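Side-chain contacts in ornithine carbamoyltransferase (Gloeobacter violaceus, PDB 3GD5), which probably catalyses the reversible transfer of the carbamoyl group from carbamoyl phosphate to L-ornithine, giving L-citrulline in arginine biosynthesis: residues R94-A97 against R98-R102; L117-Y120 against A121-G125; I281-E284 against V285-P289; S291-W294 against D295-E298. All coordinates share one frame; numbering follows the deposited sequence.

Contact 1: residues R94-A97 against R98-R102; sequences RDTA and RVLGR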
# COMPACT_ATOMS: atom_id res chain seq x y z
N ARG A 94 -2.49 -28.16 -2.50
CA ARG A 94 -2.76 -29.52 -2.08
C ARG A 94 -2.92 -29.61 -0.56
O ARG A 94 -3.65 -30.46 -0.06
CB ARG A 94 -1.66 -30.47 -2.57
CG ARG A 94 -0.24 -30.15 -2.15
CD ARG A 94 0.69 -31.23 -2.70
NE ARG A 94 2.05 -31.15 -2.18
CZ ARG A 94 2.99 -30.32 -2.63
NH1 ARG A 94 2.73 -29.48 -3.62
NH2 ARG A 94 4.21 -30.35 -2.08
N ASP A 95 -2.24 -28.74 0.18
CA ASP A 95 -2.37 -28.76 1.63
C ASP A 95 -3.67 -28.07 2.02
O ASP A 95 -4.46 -28.61 2.80
CB ASP A 95 -1.19 -28.05 2.31
CG ASP A 95 0.10 -28.85 2.20
OD1 ASP A 95 0.08 -29.99 1.71
OD2 ASP A 95 1.15 -28.33 2.63
N THR A 96 -3.91 -26.89 1.47
CA THR A 96 -5.13 -26.17 1.79
C THR A 96 -6.38 -26.90 1.32
O THR A 96 -7.41 -26.86 1.99
CB THR A 96 -5.09 -24.71 1.24
OG1 THR A 96 -6.40 -24.31 0.82
CG2 THR A 96 -4.11 -24.60 0.10
N ALA A 97 -6.30 -27.61 0.19
CA ALA A 97 -7.46 -28.35 -0.31
C ALA A 97 -7.79 -29.52 0.62
O ALA A 97 -8.96 -29.75 0.96
CB ALA A 97 -7.20 -28.86 -1.71
N ARG A 98 -6.76 -30.24 1.04
CA ARG A 98 -6.95 -31.38 1.92
C ARG A 98 -7.54 -31.00 3.27
O ARG A 98 -8.38 -31.72 3.81
CB ARG A 98 -5.62 -32.13 2.10
CG ARG A 98 -5.34 -33.09 0.95
CD ARG A 98 -4.04 -33.83 1.12
NE ARG A 98 -2.89 -32.93 1.05
CZ ARG A 98 -1.63 -33.34 0.94
NH1 ARG A 98 -1.34 -34.63 0.88
NH2 ARG A 98 -0.66 -32.44 0.88
N VAL A 99 -7.11 -29.86 3.81
CA VAL A 99 -7.64 -29.40 5.09
C VAL A 99 -9.09 -28.94 4.92
O VAL A 99 -9.96 -29.27 5.73
CB VAL A 99 -6.78 -28.23 5.66
CG1 VAL A 99 -7.49 -27.59 6.84
CG2 VAL A 99 -5.43 -28.76 6.10
N LEU A 100 -9.36 -28.19 3.85
CA LEU A 100 -10.70 -27.69 3.58
C LEU A 100 -11.67 -28.86 3.39
O LEU A 100 -12.84 -28.80 3.81
CB LEU A 100 -10.68 -26.83 2.31
CG LEU A 100 -10.93 -25.33 2.42
CD1 LEU A 100 -10.20 -24.74 3.60
CD2 LEU A 100 -10.49 -24.66 1.13
N GLY A 101 -11.18 -29.93 2.77
CA GLY A 101 -12.00 -31.10 2.55
C GLY A 101 -12.42 -31.74 3.86
O GLY A 101 -13.38 -32.52 3.89
N ARG A 102 -11.73 -31.43 4.95
CA ARG A 102 -12.07 -31.99 6.26
C ARG A 102 -13.07 -31.12 7.02
O ARG A 102 -13.61 -31.55 8.04
CB ARG A 102 -10.83 -32.16 7.15
CG ARG A 102 -9.75 -33.08 6.62
CD ARG A 102 -10.28 -34.48 6.33
NE ARG A 102 -9.19 -35.38 5.97
CZ ARG A 102 -8.60 -36.22 6.81
NH1 ARG A 102 -8.99 -36.29 8.07
NH2 ARG A 102 -7.60 -36.99 6.39
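R98 reaches back over one turn of helix and grips the preceding segment at two points. Its NH2 donates to OD1 of D95 at 2.7 Å, a salt bridge in which the carboxylate oxygen is met nearly end-on along its C-O bond. Its NE gives a second bond, 2.8 Å long, to the backbone oxygen of R94, coming from above that carbonyl's plane. The bend at chi3 (-66°) curls the guanidinium back to make both bonds, and they fix its rotation. R98 N also points at R94 O, but only weakly at 3.3 Å. Alongside runs R94, extended from CG to NE, with CG 3.8 Å from R98 NH2. The two arginines can lie this close partly because D95 probably offsets their charge. The strongest polar partner of D95 is R277 of a second subunit, also at OD1, while R98 NH1 pairs with E287 of that subunit. The small CB of A97 lets helix 114-124 pack close through Y123, which also meets R94. Ordinary i to i+4 backbone bonds, such as V99 N to D95 O, support the whole. The arrangement is an i to i+3 acid-base pair on a surface helix, built into a subunit interface.

Contact 2: residues L117-Y120 against A121-G125; sequences LEEY and AHYAG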
# COMPACT_ATOMS: atom_id res chain seq x y z
N LEU A 117 -7.69 -24.75 -10.65
CA LEU A 117 -9.02 -25.17 -10.24
C LEU A 117 -9.05 -26.68 -10.13
O LEU A 117 -9.69 -27.25 -9.24
CB LEU A 117 -10.07 -24.72 -11.27
CG LEU A 117 -11.50 -25.17 -10.99
CD1 LEU A 117 -11.96 -24.52 -9.69
CD2 LEU A 117 -12.44 -24.79 -12.14
N GLU A 118 -8.36 -27.34 -11.05
CA GLU A 118 -8.30 -28.79 -11.09
C GLU A 118 -7.49 -29.33 -9.91
O GLU A 118 -7.80 -30.41 -9.39
CB GLU A 118 -7.73 -29.22 -12.44
CG GLU A 118 -8.54 -28.63 -13.60
CD GLU A 118 -7.90 -28.84 -14.97
OE1 GLU A 118 -6.68 -28.59 -15.10
OE2 GLU A 118 -8.62 -29.22 -15.91
N GLU A 119 -6.48 -28.58 -9.49
CA GLU A 119 -5.64 -28.95 -8.35
C GLU A 119 -6.56 -29.14 -7.14
O GLU A 119 -6.50 -30.17 -6.45
CB GLU A 119 -4.65 -27.82 -8.04
CG GLU A 119 -3.22 -28.05 -8.46
CD GLU A 119 -2.49 -29.01 -7.53
OE1 GLU A 119 -2.87 -30.20 -7.49
OE2 GLU A 119 -1.54 -28.58 -6.85
N TYR A 120 -7.39 -28.14 -6.88
CA TYR A 120 -8.32 -28.19 -5.77
C TYR A 120 -9.24 -29.40 -5.84
O TYR A 120 -9.37 -30.15 -4.88
CB TYR A 120 -9.18 -26.93 -5.72
CG TYR A 120 -8.52 -25.74 -5.08
CD1 TYR A 120 -7.76 -24.85 -5.83
CD2 TYR A 120 -8.66 -25.50 -3.71
CE1 TYR A 120 -7.16 -23.75 -5.24
CE2 TYR A 120 -8.06 -24.41 -3.11
CZ TYR A 120 -7.31 -23.54 -3.88
OH TYR A 120 -6.73 -22.45 -3.29
N ALA A 121 -9.89 -29.59 -6.99
CA ALA A 121 -10.81 -30.70 -7.16
C ALA A 121 -10.10 -32.01 -6.89
O ALA A 121 -10.65 -32.93 -6.29
CB ALA A 121 -11.38 -30.69 -8.58
N HIS A 122 -8.86 -32.09 -7.35
CA HIS A 122 -8.05 -33.28 -7.19
C HIS A 122 -7.77 -33.65 -5.72
O HIS A 122 -7.91 -34.81 -5.33
CB HIS A 122 -6.73 -33.08 -7.94
CG HIS A 122 -5.90 -34.32 -8.05
ND1 HIS A 122 -5.48 -35.03 -6.95
CD2 HIS A 122 -5.41 -34.97 -9.13
CE1 HIS A 122 -4.76 -36.07 -7.35
NE2 HIS A 122 -4.70 -36.05 -8.67
N TYR A 123 -7.40 -32.66 -4.92
CA TYR A 123 -7.06 -32.88 -3.52
C TYR A 123 -8.16 -32.68 -2.47
O TYR A 123 -8.10 -33.29 -1.40
CB TYR A 123 -5.87 -31.99 -3.15
CG TYR A 123 -4.56 -32.46 -3.71
CD1 TYR A 123 -3.93 -33.58 -3.19
CD2 TYR A 123 -3.95 -31.79 -4.77
CE1 TYR A 123 -2.72 -34.03 -3.70
CE2 TYR A 123 -2.74 -32.23 -5.29
CZ TYR A 123 -2.14 -33.35 -4.75
OH TYR A 123 -0.94 -33.80 -5.25
N ALA A 124 -9.15 -31.84 -2.76
CA ALA A 124 -10.23 -31.56 -1.82
C ALA A 124 -11.01 -32.78 -1.35
O ALA A 124 -11.36 -32.89 -0.18
CB ALA A 124 -11.18 -30.53 -2.43
N GLY A 125 -11.30 -33.70 -2.27
CA GLY A 125 -12.06 -34.87 -1.89
C GLY A 125 -13.53 -34.54 -1.73
O GLY A 125 -14.31 -35.34 -1.23
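E119 and Y123, one helical turn apart, lie side by side and point the same way, with the carboxylate brought to the rim of the phenol ring. OE1 of E119 sits 3.0 Å from CE2 of Y123, near the ring plane, so the negative oxygen faces the slightly positive C-H edge and not the electron-rich face. The carboxylate is turned 73° from the ring. A bend at chi2 (-76°) folds the glutamate back toward the tyrosine. Over one face of the same ring stands H122, its ND1 4.0 Å above the ring centre. The loose, solvent side of the helix belongs to E118 and H122, which are exposed, as suits their polar ends. E119 and Y123 lie between, partly covered by helix 93-100, which Y123 meets through R94 and A97.

The opposite character belongs to L117, Y120 and A124, which are buried. L117 packs on I109 and V128, Y120 on I109, and A124 on L107, so apolar or aromatic groups meet strands 106-110 and 128-130; Y120 also meets V93 of helix 93-100. The small methyl of A124 lets the helix pack close to L107, and its N bonds Y120 O at 2.7 Å. H122 N to E118 O, 2.8 Å, is another backbone bond. The helix ends at A124, and G125 leaves it with positive phi (77°), easily adopted without a side chain. This amphipathic helix is the crossover of a beta-alpha-beta unit, strand 106-110, helix 114-124, strand 128-130, in the carbamoyl phosphate binding domain.

Contact 3: residues I281-E284 against V285-P289; sequences ITDE and VMEGP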
# COMPACT_ATOMS: atom_id res chain seq x y z
N ILE A 281 -22.23 -2.24 -25.11
CA ILE A 281 -23.68 -2.05 -25.20
C ILE A 281 -24.07 -0.60 -24.94
O ILE A 281 -23.34 0.14 -24.30
CB ILE A 281 -24.48 -2.91 -24.21
CG1 ILE A 281 -23.62 -3.24 -22.99
CG2 ILE A 281 -25.03 -4.13 -24.90
CD1 ILE A 281 -23.32 -2.04 -22.13
N THR A 282 -25.23 -0.22 -25.44
CA THR A 282 -25.71 1.14 -25.24
C THR A 282 -26.72 1.14 -24.10
O THR A 282 -27.36 0.13 -23.83
CB THR A 282 -26.39 1.71 -26.52
OG1 THR A 282 -27.56 0.94 -26.83
CG2 THR A 282 -25.44 1.65 -27.70
N ASP A 283 -26.83 2.27 -23.43
CA ASP A 283 -27.77 2.39 -22.33
C ASP A 283 -29.17 2.07 -22.86
O ASP A 283 -29.95 1.37 -22.22
CB ASP A 283 -27.75 3.80 -21.76
CG ASP A 283 -28.68 3.97 -20.57
OD1 ASP A 283 -28.45 3.30 -19.54
OD2 ASP A 283 -29.64 4.77 -20.67
N GLU A 284 -29.46 2.59 -24.05
CA GLU A 284 -30.75 2.39 -24.70
C GLU A 284 -31.15 0.93 -24.78
O GLU A 284 -32.26 0.55 -24.39
CB GLU A 284 -30.70 2.98 -26.11
CG GLU A 284 -31.99 2.86 -26.89
CD GLU A 284 -31.87 3.46 -28.29
OE1 GLU A 284 -31.20 2.84 -29.14
OE2 GLU A 284 -32.45 4.54 -28.52
N VAL A 285 -30.25 0.09 -25.28
CA VAL A 285 -30.54 -1.33 -25.41
C VAL A 285 -30.60 -1.99 -24.03
O VAL A 285 -31.52 -2.75 -23.74
CB VAL A 285 -29.48 -2.04 -26.27
CG1 VAL A 285 -29.77 -3.53 -26.34
CG2 VAL A 285 -29.47 -1.45 -27.66
N MET A 286 -29.62 -1.69 -23.19
CA MET A 286 -29.59 -2.27 -21.86
C MET A 286 -30.88 -1.98 -21.10
O MET A 286 -31.42 -2.86 -20.43
CB MET A 286 -28.41 -1.70 -21.07
CG MET A 286 -27.53 -2.75 -20.44
SD MET A 286 -26.30 -2.00 -19.41
CE MET A 286 -26.85 -2.63 -17.80
N GLU A 287 -31.35 -0.74 -21.20
CA GLU A 287 -32.56 -0.31 -20.51
C GLU A 287 -33.81 -0.54 -21.37
O GLU A 287 -34.93 -0.34 -20.90
CB GLU A 287 -32.46 1.17 -20.16
CG GLU A 287 -31.28 1.56 -19.27
CD GLU A 287 -31.33 0.91 -17.90
OE1 GLU A 287 -32.40 0.42 -17.51
OE2 GLU A 287 -30.28 0.89 -17.21
N GLY A 288 -33.61 -0.94 -22.62
CA GLY A 288 -34.72 -1.16 -23.53
C GLY A 288 -35.64 -2.34 -23.25
O GLY A 288 -35.45 -3.07 -22.28
N PRO A 289 -36.67 -2.53 -24.09
CA PRO A 289 -37.65 -3.61 -23.96
C PRO A 289 -37.21 -5.02 -24.39
O PRO A 289 -37.93 -5.99 -24.14
CB PRO A 289 -38.83 -3.10 -24.79
CG PRO A 289 -38.16 -2.37 -25.88
CD PRO A 289 -37.08 -1.59 -25.15
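The backbone passes from extended conformation at I281 and T282 into a short helix, where M286 N bonds T282 O at 3.0 Å and E287 N bonds D283 O at 2.7 Å. T282 is the N-cap: its OG1 accepts from V285 N at 3.2 Å, with an N-H...O angle of 163°, and so caps an amide of the first turn. Chi1 of 63° sets OG1 between the backbone N and the carbonyl carbon, turned in toward the helix start. Threonine suits the N-cap because its short side chain brings a hydroxyl back to the amide; OG1 also comes close to V285 CG2, at 3.2 Å.

D283 crosses E287 one turn on, its OD1 lying 3.3 Å from E287 CG. The two carboxylates would repel, with D283 OD1 and E287 OE2 3.8 Å apart, but arginines probably offset this: R277 makes a salt bridge with D283, and R98 of a third subunit makes one with E287. On the buried side, CD1 of I281 touches SD of M286 at 4.0 Å, joining the residue before the cap to the body of the helix. G288 follows the helix, and its lack of a side chain suits a place close to E284 O.

The short helix rests against strand 268-271 through I281 on H271 and V285 on V269, while V285 also meets L260 of helix 257-261. M286 extends the packing to I293 and W294 of helix 293-312.

Contact 4: residues S291-W294 against D295-E298; sequences SRIW and DEAE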
# COMPACT_ATOMS: atom_id res chain seq x y z
N SER A 291 -34.13 -6.24 -23.55
CA SER A 291 -33.18 -6.68 -22.54
C SER A 291 -33.77 -7.67 -21.56
O SER A 291 -34.92 -7.52 -21.12
CB SER A 291 -32.65 -5.47 -21.77
OG SER A 291 -31.91 -5.88 -20.64
N ARG A 292 -32.99 -8.69 -21.21
CA ARG A 292 -33.42 -9.69 -20.22
C ARG A 292 -32.32 -9.83 -19.17
O ARG A 292 -32.31 -10.76 -18.36
CB ARG A 292 -33.69 -11.03 -20.89
CG ARG A 292 -34.88 -11.00 -21.84
CD ARG A 292 -36.17 -10.72 -21.11
NE ARG A 292 -37.29 -10.63 -22.04
CZ ARG A 292 -37.60 -9.54 -22.73
NH1 ARG A 292 -36.88 -8.43 -22.60
NH2 ARG A 292 -38.62 -9.56 -23.57
N ILE A 293 -31.40 -8.88 -19.20
CA ILE A 293 -30.25 -8.83 -18.29
C ILE A 293 -30.55 -9.03 -16.81
O ILE A 293 -29.86 -9.79 -16.13
CB ILE A 293 -29.50 -7.50 -18.48
CG1 ILE A 293 -28.86 -7.48 -19.87
CG2 ILE A 293 -28.44 -7.32 -17.40
CD1 ILE A 293 -28.26 -6.14 -20.24
N TRP A 294 -31.59 -8.35 -16.30
CA TRP A 294 -31.95 -8.46 -14.89
C TRP A 294 -32.52 -9.84 -14.58
O TRP A 294 -32.20 -10.42 -13.53
CB TRP A 294 -32.94 -7.34 -14.51
CG TRP A 294 -32.42 -5.96 -14.89
CD1 TRP A 294 -33.10 -5.00 -15.58
CD2 TRP A 294 -31.09 -5.44 -14.69
NE1 TRP A 294 -32.28 -3.92 -15.83
CE2 TRP A 294 -31.05 -4.16 -15.30
CE3 TRP A 294 -29.94 -5.93 -14.07
CZ2 TRP A 294 -29.89 -3.36 -15.30
CZ3 TRP A 294 -28.78 -5.13 -14.07
CH2 TRP A 294 -28.77 -3.87 -14.69
N ASP A 295 -33.33 -10.39 -15.48
CA ASP A 295 -33.87 -11.74 -15.27
C ASP A 295 -32.70 -12.74 -15.35
O ASP A 295 -32.62 -13.70 -14.58
CB ASP A 295 -34.91 -12.10 -16.34
CG ASP A 295 -36.18 -11.26 -16.25
OD1 ASP A 295 -36.55 -10.85 -15.13
OD2 ASP A 295 -36.82 -11.03 -17.29
N GLU A 296 -31.80 -12.49 -16.29
CA GLU A 296 -30.63 -13.33 -16.48
C GLU A 296 -29.76 -13.36 -15.22
O GLU A 296 -29.23 -14.39 -14.85
CB GLU A 296 -29.83 -12.80 -17.67
CG GLU A 296 -28.50 -13.47 -17.92
CD GLU A 296 -27.66 -12.71 -18.93
OE1 GLU A 296 -26.58 -13.21 -19.32
OE2 GLU A 296 -28.07 -11.59 -19.32
N ALA A 297 -29.64 -12.21 -14.56
CA ALA A 297 -28.84 -12.10 -13.34
C ALA A 297 -29.49 -12.87 -12.18
O ALA A 297 -28.82 -13.61 -11.45
CB ALA A 297 -28.66 -10.62 -12.96
N GLU A 298 -30.80 -12.69 -12.02
CA GLU A 298 -31.52 -13.40 -10.98
C GLU A 298 -31.35 -14.91 -11.18
O GLU A 298 -31.24 -15.67 -10.21
CB GLU A 298 -33.02 -13.07 -11.00
CG GLU A 298 -33.80 -13.77 -9.90
CD GLU A 298 -35.32 -13.69 -10.08
OE1 GLU A 298 -35.84 -12.60 -10.39
OE2 GLU A 298 -35.99 -14.73 -9.90
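E296 N donates to R292 O at 2.7 Å, closing the first turn of a helix whose N-cap position is R292. The side chain of R292 bends at chi2 (-65°), and its NH1 turns back to S291 O at 2.6 Å, approaching from above that carbonyl's plane; it also bonds P289 O. A long, flexible arginine can thus tie the helix start to the loop before it. Its CD lies 3.9 Å from D295 OD2, the two chains side by side, while the acid's main partner is R102 of a third subunit, which also takes E298. E296, extended beyond CG, carries OE2 to within 3.7 Å of I293 CA and on to the backbone N of H271, to which it is hydrogen-bonded; this satisfies a buried carboxylate oxygen. I293 lays CG2 over one face of the indole of W294, 3.9 Å above the plane and toward the rim. Backbone bonds continue the turn, A297 N to I293 O and E298 N to W294 O. Helix 293-312 thereby starts against strand 268-271, through R292 on I268 and L270, with L273 packing on I293 and W294, and E296 meeting Q140 and T147 of helix 138-152.

Contacts 1 and 2 are neighbours in the carbamoyl phosphate binding domain, with centres about 9 Å apart: R94 CB packs on Y123 CE2 at 3.4 Å. Contacts 3 and 4 pair likewise in the ornithine-binding domain, centres about 12 Å apart, where M286 CG meets I293 CD1 at 3.5 Å. Within a chain contacts 1 and 3 lie far apart, about 45 Å between centres. Across the hexamer, however, arginines of contact 1 meet acids of contacts 3 and 4 of another subunit. By similarity L273 and Q140 bind carbamoyl phosphate; M286, I293 and E296 lie beside them, which brings this interface close to the probable active site.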